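Local coordinates for protein alpha-1,2-mannosidase (Bacteroides thetaiotaomicron, PDB 2WW2) that acts as a calcium-dependent inverting alpha-mannosidase of glycoside hydrolase family 92, made by a human gut symbiont, at residues Tyr288-Arg293 / Lys620-Asp625; Lys613-Gly618 / Ser632-Phe637. All blocks are in the same frame, centred on the assembly; numbering follows the deposited sequence.

How the contacts relate
Both contacts lie in the catalytic domain of the family 92 fold, with centres about 5 Å apart. Contact 1 joins helix 281-294 to the loop that runs from helix 600-613 to helix 632-640. Contact 2 folds the start of that same loop back onto helix 632-640. Along the chain the segments come in the order 288-293, 613-618, 620-625, 632-637, so the two contacts interleave. They touch directly: the N of Asn616 lies 2.9 Å from the O of Gly621, probably as a hydrogen bond. Together they set one loop, which carries part of a sodium site, between two helices and close to a second subunit.

Contact 1: residues Tyr288-Arg293 / Lys620-Asp625; sequences YSCLYR and KGYCGD. With NA (sodium ion), chain F.
The phenol end of Tyr622 meets two side chains of helix 281-294, Cys290 and Arg293. OH of Tyr622 lies 3.3 Å from CD of Arg293 and 3.5 Å from SG of Cys290. The sulfur approaches the ring obliquely, 5.1 Å from SG of Cys290 to the centroid of the Tyr622 ring, which is a cysteine sulfur-aromatic contact. The arginine crosses on a slant. Its aliphatic part passes the hydroxyl, and NH2 of Arg293 then reaches within 3.6 Å of CE2 of Tyr622. Guanidinium and ring planes stand 73° apart, so they are far from parallel. Arg293 gets there because its CG is anti to the backbone N (chi1 -167°) and the chain stays extended to NE. The loop 620-625 has no regular secondary structure and serves as a metal-binding loop in a catalytic domain consistent with the (alpha/alpha)6 barrel of this clan. The carbonyl O of Tyr622 binds the sodium ion at 2.5 Å and the O of Gly624 binds it at 2.4 Å. Two waters also bind the ion; one donates to Cys623 O and the other to Asp625 O. Ser19 and Asp627 complete the site with their backbone oxygens. Farther out, NH1 of Arg293 is hydrogen-bonded to Asn27 O, which helps to fix the guanidinium. On the metal side, ND2 of Asn555 of the second subunit is hydrogen-bonded to Cys623 O and to OD1 of Asp625.

Contact 2: residues Lys613-Gly618 / Ser632-Phe637; sequences KLYNSG and SAWYVF
Tyr615 lays one ring face against the edge of Tyr635, one of two aromatic residues it meets on helix 632-640. CD1 of Tyr635 sits over the centre of the Tyr615 ring, 3.4 Å above its plane, and lies 3.5 Å from CG of Tyr615. The planes are inclined at 56° and the centroids are 4.6 Å apart, a tilted edge-to-face pair. The two side chains run antiparallel alongside one another, so CB of Tyr635 lies near CE1 and CZ of Tyr615. Trp634 touches the phenol end as well. Its six-membered ring meets the phenol obliquely, with CE3 of Trp634 3.5 Å from OH of Tyr615. Tyr635 and Trp634 are neighbours on the helix, and each has CG anti to the backbone N (chi1 -176° and -175°), which swings both rings off the helix to where Tyr615 lies. Two of the polar ends have partners outside the two segments: the hydroxyl of Tyr615 is hydrogen-bonded with Thr631 and His582, and NE1 of Trp634 donates to Gln588 O. All three aromatic side chains are buried. Beyond Tyr615, the chain turns at Asn616: its OD1 accepts from N of Gly618 at 2.9 Å, in the carbonyl plane. This is an Asx turn, following an aromatic cluster that packs the loop after helix 600-613 against helix 632-640 in the family 92 catalytic domain, consistent with the (alpha/alpha)6 barrel of this clan.

Contact 1: residues Tyr288-Arg293 / Lys620-Asp625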
ATOM      1  N   TYR A 288       5.383 -30.825 -14.075  1.00  6.55           N
ATOM      2  CA  TYR A 288       4.433 -31.869 -14.448  1.00  7.11           C
ATOM      3  C   TYR A 288       3.069 -31.686 -13.808  1.00  6.81           C
ATOM      4  O   TYR A 288       2.072 -32.064 -14.388  1.00  6.74           O
ATOM      5  CB  TYR A 288       5.032 -33.275 -14.209  1.00  6.79           C
ATOM      6  CG  TYR A 288       6.053 -33.547 -15.295  1.00  6.71           C
ATOM      7  CD1 TYR A 288       5.636 -33.702 -16.619  1.00  6.48           C
ATOM      8  CD2 TYR A 288       7.422 -33.571 -15.019  1.00  7.06           C
ATOM      9  CE1 TYR A 288       6.549 -33.910 -17.650  1.00  7.73           C
ATOM     10  CE2 TYR A 288       8.346 -33.766 -16.045  1.00  7.40           C
ATOM     11  CZ  TYR A 288       7.893 -33.938 -17.359  1.00  7.21           C
ATOM     12  OH  TYR A 288       8.787 -34.134 -18.397  1.00  6.94           O
ATOM     13  N   SER A 289       3.024 -31.099 -12.620  1.00  7.51           N
ATOM     14  CA  SER A 289       1.725 -30.725 -12.032  1.00  7.38           C
ATOM     15  C   SER A 289       1.003 -29.697 -12.895  1.00  7.77           C
ATOM     16  O   SER A 289      -0.190 -29.846 -13.167  1.00  7.39           O
ATOM     17  CB  SER A 289       1.914 -30.191 -10.616  1.00  8.05           C
ATOM     18  OG  SER A 289       2.468 -31.196  -9.758  1.00  9.47           O
ATOM     19  N   CYS A 290       1.719 -28.660 -13.332  1.00  7.17           N
ATOM     20  CA  CYS A 290       1.113 -27.672 -14.239  1.00  7.87           C
ATOM     21  C   CYS A 290       0.679 -28.323 -15.540  1.00  7.75           C
ATOM     22  O   CYS A 290      -0.377 -27.979 -16.085  1.00  8.39           O
ATOM     23  CB  CYS A 290       2.088 -26.509 -14.525  1.00  7.49           C
ATOM     24  SG  CYS A 290       2.368 -25.440 -13.105  1.00 10.52           S
ATOM     25  N   LEU A 291       1.482 -29.262 -16.053  1.00  7.58           N
ATOM     26  CA  LEU A 291       1.124 -29.908 -17.312  1.00  7.43           C
ATOM     27  C   LEU A 291      -0.136 -30.765 -17.109  1.00  7.82           C
ATOM     28  O   LEU A 291      -1.062 -30.738 -17.928  1.00  7.98           O
ATOM     29  CB  LEU A 291       2.295 -30.748 -17.877  1.00  6.65           C
ATOM     30  CG  LEU A 291       2.104 -31.443 -19.243  1.00  8.38           C
ATOM     31  CD1 LEU A 291       1.659 -30.432 -20.352  1.00  7.57           C
ATOM     32  CD2 LEU A 291       3.350 -32.212 -19.664  1.00  6.41           C
ATOM     33  N   TYR A 292      -0.178 -31.528 -16.018  1.00  7.59           N
ATOM     34  CA  TYR A 292      -1.390 -32.305 -15.705  1.00  8.44           C
ATOM     35  C   TYR A 292      -2.627 -31.415 -15.697  1.00  9.36           C
ATOM     36  O   TYR A 292      -3.650 -31.749 -16.315  1.00  9.08           O
ATOM     37  CB  TYR A 292      -1.211 -33.006 -14.347  1.00  7.92           C
ATOM     38  CG  TYR A 292      -2.445 -33.135 -13.490  1.00  8.27           C
ATOM     39  CD1 TYR A 292      -3.338 -34.193 -13.679  1.00  9.64           C
ATOM     40  CD2 TYR A 292      -2.694 -32.238 -12.450  1.00  8.69           C
ATOM     41  CE1 TYR A 292      -4.478 -34.336 -12.868  1.00  9.08           C
ATOM     42  CE2 TYR A 292      -3.830 -32.375 -11.629  1.00  9.76           C
ATOM     43  CZ  TYR A 292      -4.704 -33.432 -11.844  1.00  8.86           C
ATOM     44  OH  TYR A 292      -5.821 -33.566 -11.048  1.00  9.27           O
ATOM     45  N   ARG A 293      -2.520 -30.270 -15.027  1.00 10.02           N
ATOM     46  CA  ARG A 293      -3.647 -29.353 -14.905  1.00 11.97           C
ATOM     47  C   ARG A 293      -4.055 -28.890 -16.296  1.00 12.04           C
ATOM     48  O   ARG A 293      -5.234 -28.711 -16.595  1.00 11.54           O
ATOM     49  CB  ARG A 293      -3.275 -28.161 -13.995  1.00 12.79           C
ATOM     50  CG  ARG A 293      -4.451 -27.302 -13.540  1.00 18.17           C
ATOM     51  CD  ARG A 293      -4.032 -26.158 -12.587  1.00 22.39           C
ATOM     52  NE  ARG A 293      -5.172 -25.311 -12.226  1.00 26.95           N
ATOM     53  CZ  ARG A 293      -5.578 -25.079 -10.976  1.00 28.07           C
ATOM     54  NH1 ARG A 293      -6.625 -24.294 -10.757  1.00 28.08           N
ATOM     55  NH2 ARG A 293      -4.930 -25.615  -9.941  1.00 26.34           N
ATOM     56  N   LYS A 620       0.186 -24.385  -1.575  1.00 13.76           N
ATOM     57  CA  LYS A 620       0.125 -22.954  -1.924  1.00 14.74           C
ATOM     58  C   LYS A 620       0.979 -22.600  -3.131  1.00 14.55           C
ATOM     59  O   LYS A 620       1.541 -21.495  -3.194  1.00 14.98           O
ATOM     60  CB  LYS A 620       0.528 -22.097  -0.722  1.00 14.77           C
ATOM     61  CG  LYS A 620      -0.341 -22.394   0.495  1.00 17.16           C
ATOM     62  CD  LYS A 620       0.130 -21.663   1.743  1.00 20.76           C
ATOM     63  CE  LYS A 620      -0.600 -22.220   2.957  1.00 24.59           C
ATOM     64  NZ  LYS A 620      -0.252 -21.459   4.183  1.00 28.30           N
ATOM     65  N   GLY A 621       1.047 -23.520  -4.099  1.00 14.21           N
ATOM     66  CA  GLY A 621       2.037 -23.453  -5.182  1.00 13.84           C
ATOM     67  C   GLY A 621       1.841 -22.462  -6.316  1.00 14.35           C
ATOM     68  O   GLY A 621       2.774 -22.225  -7.096  1.00 14.06           O
ATOM     69  N   TYR A 622       0.636 -21.906  -6.440  1.00 13.89           N
ATOM     70  CA  TYR A 622       0.401 -20.771  -7.355  1.00 14.98           C
ATOM     71  C   TYR A 622       0.442 -19.505  -6.502  1.00 15.02           C
ATOM     72  O   TYR A 622      -0.609 -18.989  -6.080  1.00 15.52           O
ATOM     73  CB  TYR A 622      -0.953 -20.909  -8.067  1.00 14.43           C
ATOM     74  CG  TYR A 622      -0.972 -22.005  -9.125  1.00 14.56           C
ATOM     75  CD1 TYR A 622      -0.439 -21.774 -10.390  1.00 14.79           C
ATOM     76  CD2 TYR A 622      -1.530 -23.261  -8.863  1.00 12.19           C
ATOM     77  CE1 TYR A 622      -0.446 -22.760 -11.382  1.00 15.83           C
ATOM     78  CE2 TYR A 622      -1.540 -24.266  -9.845  1.00 14.78           C
ATOM     79  CZ  TYR A 622      -0.989 -23.999 -11.104  1.00 15.85           C
ATOM     80  OH  TYR A 622      -0.992 -24.961 -12.088  1.00 19.29           O
ATOM     81  N   CYS A 623       1.664 -19.047  -6.195  1.00 14.79           N
ATOM     82  CA  CYS A 623       1.891 -18.034  -5.147  1.00 14.39           C
ATOM     83  C   CYS A 623       1.328 -16.653  -5.439  1.00 14.74           C
ATOM     84  O   CYS A 623       0.894 -15.962  -4.509  1.00 15.27           O
ATOM     85  CB  CYS A 623       3.388 -17.896  -4.811  1.00 14.12           C
ATOM     86  SG  CYS A 623       4.196 -19.467  -4.449  1.00 15.09           S
ATOM     87  N   GLY A 624       1.354 -16.241  -6.703  1.00 14.83           N
ATOM     88  CA  GLY A 624       0.824 -14.928  -7.081  1.00 15.36           C
ATOM     89  C   GLY A 624      -0.576 -14.685  -6.512  1.00 16.19           C
ATOM     90  O   GLY A 624      -1.478 -15.521  -6.678  1.00 15.22           O
ATOM     91  N   ASP A 625      -0.762 -13.541  -5.843  1.00 16.53           N
ATOM     92  CA  ASP A 625      -2.076 -13.161  -5.314  1.00 17.61           C
ATOM     93  C   ASP A 625      -3.133 -13.191  -6.422  1.00 17.67           C
ATOM     94  O   ASP A 625      -4.311 -13.447  -6.177  1.00 17.39           O
ATOM     95  CB  ASP A 625      -2.025 -11.745  -4.737  1.00 17.80           C
ATOM     96  CG  ASP A 625      -1.362 -11.695  -3.375  1.00 20.33           C
ATOM     97  OD1 ASP A 625      -1.244 -12.760  -2.703  1.00 20.35           O
ATOM     98  OD2 ASP A 625      -0.960 -10.580  -2.981  1.00 22.49           O
TER
HETATM   99 NA    NA F 800      -2.553 -17.509  -5.814  1.00 13.47          NA
HETATM  100  O   HOH W   1      -1.583 -16.927  -3.691  1.00 12.17           O
HETATM  101  O   HOH W   2      -4.611 -16.085  -5.620  1.00 15.76           O

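Contact 2: residues Lys613-Gly618 / Ser632-Phe637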
ATOM      1  N   LYS A 613      10.245 -17.597  -8.032  1.00 13.01           N
ATOM      2  CA  LYS A 613       9.659 -16.958  -6.845  1.00 13.56           C
ATOM      3  C   LYS A 613       8.150 -17.099  -6.663  1.00 12.92           C
ATOM      4  O   LYS A 613       7.665 -17.017  -5.538  1.00 13.21           O
ATOM      5  CB  LYS A 613      10.079 -15.490  -6.783  1.00 13.47           C
ATOM      6  CG  LYS A 613      11.511 -15.387  -6.286  1.00 16.19           C
ATOM      7  CD  LYS A 613      12.227 -14.174  -6.778  1.00 19.80           C
ATOM      8  CE  LYS A 613      13.596 -14.117  -6.049  1.00 21.74           C
ATOM      9  NZ  LYS A 613      14.359 -12.948  -6.466  1.00 23.84           N
ATOM     10  N   LEU A 614       7.417 -17.326  -7.748  1.00 12.83           N
ATOM     11  CA  LEU A 614       5.960 -17.350  -7.682  1.00 12.56           C
ATOM     12  C   LEU A 614       5.331 -18.735  -7.842  1.00 12.96           C
ATOM     13  O   LEU A 614       4.101 -18.851  -7.997  1.00 12.13           O
ATOM     14  CB  LEU A 614       5.390 -16.423  -8.748  1.00 13.05           C
ATOM     15  CG  LEU A 614       5.745 -14.946  -8.549  1.00 13.85           C
ATOM     16  CD1 LEU A 614       4.950 -14.133  -9.537  1.00 17.82           C
ATOM     17  CD2 LEU A 614       5.457 -14.486  -7.100  1.00 16.76           C
ATOM     18  N   TYR A 615       6.163 -19.776  -7.795  1.00 12.68           N
ATOM     19  CA  TYR A 615       5.668 -21.145  -7.964  1.00 12.55           C
ATOM     20  C   TYR A 615       6.318 -22.114  -6.994  1.00 12.69           C
ATOM     21  O   TYR A 615       7.514 -22.003  -6.663  1.00 11.65           O
ATOM     22  CB  TYR A 615       5.944 -21.669  -9.386  1.00 12.66           C
ATOM     23  CG  TYR A 615       5.107 -21.034 -10.454  1.00 11.76           C
ATOM     24  CD1 TYR A 615       3.869 -21.556 -10.788  1.00 12.33           C
ATOM     25  CD2 TYR A 615       5.541 -19.881 -11.108  1.00 11.65           C
ATOM     26  CE1 TYR A 615       3.094 -20.963 -11.762  1.00 11.10           C
ATOM     27  CE2 TYR A 615       4.775 -19.283 -12.067  1.00 12.99           C
ATOM     28  CZ  TYR A 615       3.555 -19.814 -12.396  1.00 11.85           C
ATOM     29  OH  TYR A 615       2.790 -19.206 -13.378  1.00 11.41           O
ATOM     30  N   ASN A 616       5.522 -23.064  -6.533  1.00 12.62           N
ATOM     31  CA  ASN A 616       6.068 -24.290  -5.970  1.00 12.84           C
ATOM     32  C   ASN A 616       5.054 -25.417  -6.176  1.00 12.39           C
ATOM     33  O   ASN A 616       3.958 -25.186  -6.694  1.00 11.57           O
ATOM     34  CB  ASN A 616       6.473 -24.117  -4.499  1.00 13.03           C
ATOM     35  CG  ASN A 616       5.302 -23.828  -3.609  1.00 14.69           C
ATOM     36  OD1 ASN A 616       4.439 -24.684  -3.394  1.00 13.58           O
ATOM     37  ND2 ASN A 616       5.267 -22.615  -3.060  1.00 13.95           N
ATOM     38  N   SER A 617       5.416 -26.637  -5.802  1.00 11.52           N
ATOM     39  CA  SER A 617       4.569 -27.766  -6.127  1.00 11.53           C
ATOM     40  C   SER A 617       3.605 -28.142  -5.002  1.00 11.68           C
ATOM     41  O   SER A 617       2.872 -29.127  -5.132  1.00 11.48           O
ATOM     42  CB  SER A 617       5.438 -28.987  -6.473  1.00 12.09           C
ATOM     43  OG  SER A 617       6.041 -29.491  -5.284  1.00 11.25           O
ATOM     44  N   GLY A 618       3.613 -27.377  -3.908  1.00 10.78           N
ATOM     45  CA  GLY A 618       2.795 -27.697  -2.732  1.00 10.99           C
ATOM     46  C   GLY A 618       1.415 -27.050  -2.763  1.00 11.43           C
ATOM     47  O   GLY A 618       0.990 -26.494  -3.804  1.00 11.20           O
ATOM     48  N   SER A 632      -1.074 -22.288 -15.473  1.00 12.13           N
ATOM     49  CA  SER A 632      -0.481 -23.629 -15.673  1.00 11.90           C
ATOM     50  C   SER A 632       0.245 -23.777 -17.033  1.00 10.73           C
ATOM     51  O   SER A 632       1.392 -24.188 -17.086  1.00  9.63           O
ATOM     52  CB  SER A 632      -1.535 -24.733 -15.481  1.00 12.72           C
ATOM     53  OG  SER A 632      -2.509 -24.715 -16.536  1.00 17.63           O
ATOM     54  N   ALA A 633      -0.404 -23.398 -18.126  1.00 10.16           N
ATOM     55  CA  ALA A 633       0.219 -23.506 -19.449  1.00  9.85           C
ATOM     56  C   ALA A 633       1.330 -22.469 -19.629  1.00  9.10           C
ATOM     57  O   ALA A 633       2.336 -22.712 -20.325  1.00  8.78           O
ATOM     58  CB  ALA A 633      -0.846 -23.334 -20.537  1.00  9.24           C
ATOM     59  N   TRP A 634       1.145 -21.314 -18.994  1.00  8.90           N
ATOM     60  CA  TRP A 634       2.161 -20.272 -18.995  1.00  9.08           C
ATOM     61  C   TRP A 634       3.456 -20.846 -18.399  1.00  9.07           C
ATOM     62  O   TRP A 634       4.560 -20.645 -18.920  1.00  8.63           O
ATOM     63  CB  TRP A 634       1.679 -19.068 -18.174  1.00  9.57           C
ATOM     64  CG  TRP A 634       2.611 -17.889 -18.198  1.00 10.06           C
ATOM     65  CD1 TRP A 634       2.506 -16.778 -18.993  1.00 12.52           C
ATOM     66  CD2 TRP A 634       3.784 -17.698 -17.395  1.00 10.08           C
ATOM     67  NE1 TRP A 634       3.541 -15.910 -18.729  1.00 13.11           N
ATOM     68  CE2 TRP A 634       4.334 -16.448 -17.750  1.00 11.38           C
ATOM     69  CE3 TRP A 634       4.408 -18.451 -16.391  1.00  9.39           C
ATOM     70  CZ2 TRP A 634       5.491 -15.940 -17.149  1.00 12.57           C
ATOM     71  CZ3 TRP A 634       5.563 -17.950 -15.812  1.00 10.93           C
ATOM     72  CH2 TRP A 634       6.087 -16.709 -16.182  1.00  9.87           C
ATOM     73  N   TYR A 635       3.314 -21.600 -17.325  1.00  8.66           N
ATOM     74  CA  TYR A 635       4.507 -22.166 -16.682  1.00  8.60           C
ATOM     75  C   TYR A 635       5.144 -23.238 -17.574  1.00  8.69           C
ATOM     76  O   TYR A 635       6.369 -23.297 -17.712  1.00  8.68           O
ATOM     77  CB  TYR A 635       4.155 -22.736 -15.312  1.00  8.40           C
ATOM     78  CG  TYR A 635       5.363 -23.250 -14.530  1.00  8.68           C
ATOM     79  CD1 TYR A 635       6.003 -22.444 -13.576  1.00  8.05           C
ATOM     80  CD2 TYR A 635       5.859 -24.521 -14.748  1.00  7.70           C
ATOM     81  CE1 TYR A 635       7.112 -22.907 -12.862  1.00  8.31           C
ATOM     82  CE2 TYR A 635       6.982 -24.990 -14.033  1.00  8.72           C
ATOM     83  CZ  TYR A 635       7.588 -24.179 -13.105  1.00  8.89           C
ATOM     84  OH  TYR A 635       8.658 -24.642 -12.395  1.00  7.25           O
ATOM     85  N   VAL A 636       4.322 -24.082 -18.189  1.00  8.53           N
ATOM     86  CA  VAL A 636       4.863 -25.140 -19.061  1.00  8.75           C
ATOM     87  C   VAL A 636       5.653 -24.543 -20.221  1.00  8.72           C
ATOM     88  O   VAL A 636       6.809 -24.886 -20.442  1.00  8.52           O
ATOM     89  CB  VAL A 636       3.748 -26.088 -19.567  1.00  8.62           C
ATOM     90  CG1 VAL A 636       4.294 -27.047 -20.622  1.00  8.22           C
ATOM     91  CG2 VAL A 636       3.184 -26.883 -18.387  1.00  7.51           C
ATOM     92  N   PHE A 637       5.026 -23.652 -20.965  1.00  8.53           N
ATOM     93  CA  PHE A 637       5.737 -22.962 -22.036  1.00  9.28           C
ATOM     94  C   PHE A 637       7.008 -22.286 -21.506  1.00  8.79           C
ATOM     95  O   PHE A 637       8.090 -22.494 -22.038  1.00  9.07           O
ATOM     96  CB  PHE A 637       4.827 -21.911 -22.671  1.00  9.06           C
ATOM     97  CG  PHE A 637       4.065 -22.412 -23.866  1.00  9.52           C
ATOM     98  CD1 PHE A 637       4.741 -22.809 -25.016  1.00  9.29           C
ATOM     99  CD2 PHE A 637       2.675 -22.477 -23.844  1.00  9.94           C
ATOM    100  CE1 PHE A 637       4.036 -23.279 -26.132  1.00  8.73           C
ATOM    101  CE2 PHE A 637       1.961 -22.949 -24.942  1.00  9.67           C
ATOM    102  CZ  PHE A 637       2.640 -23.327 -26.094  1.00  8.62           C
TER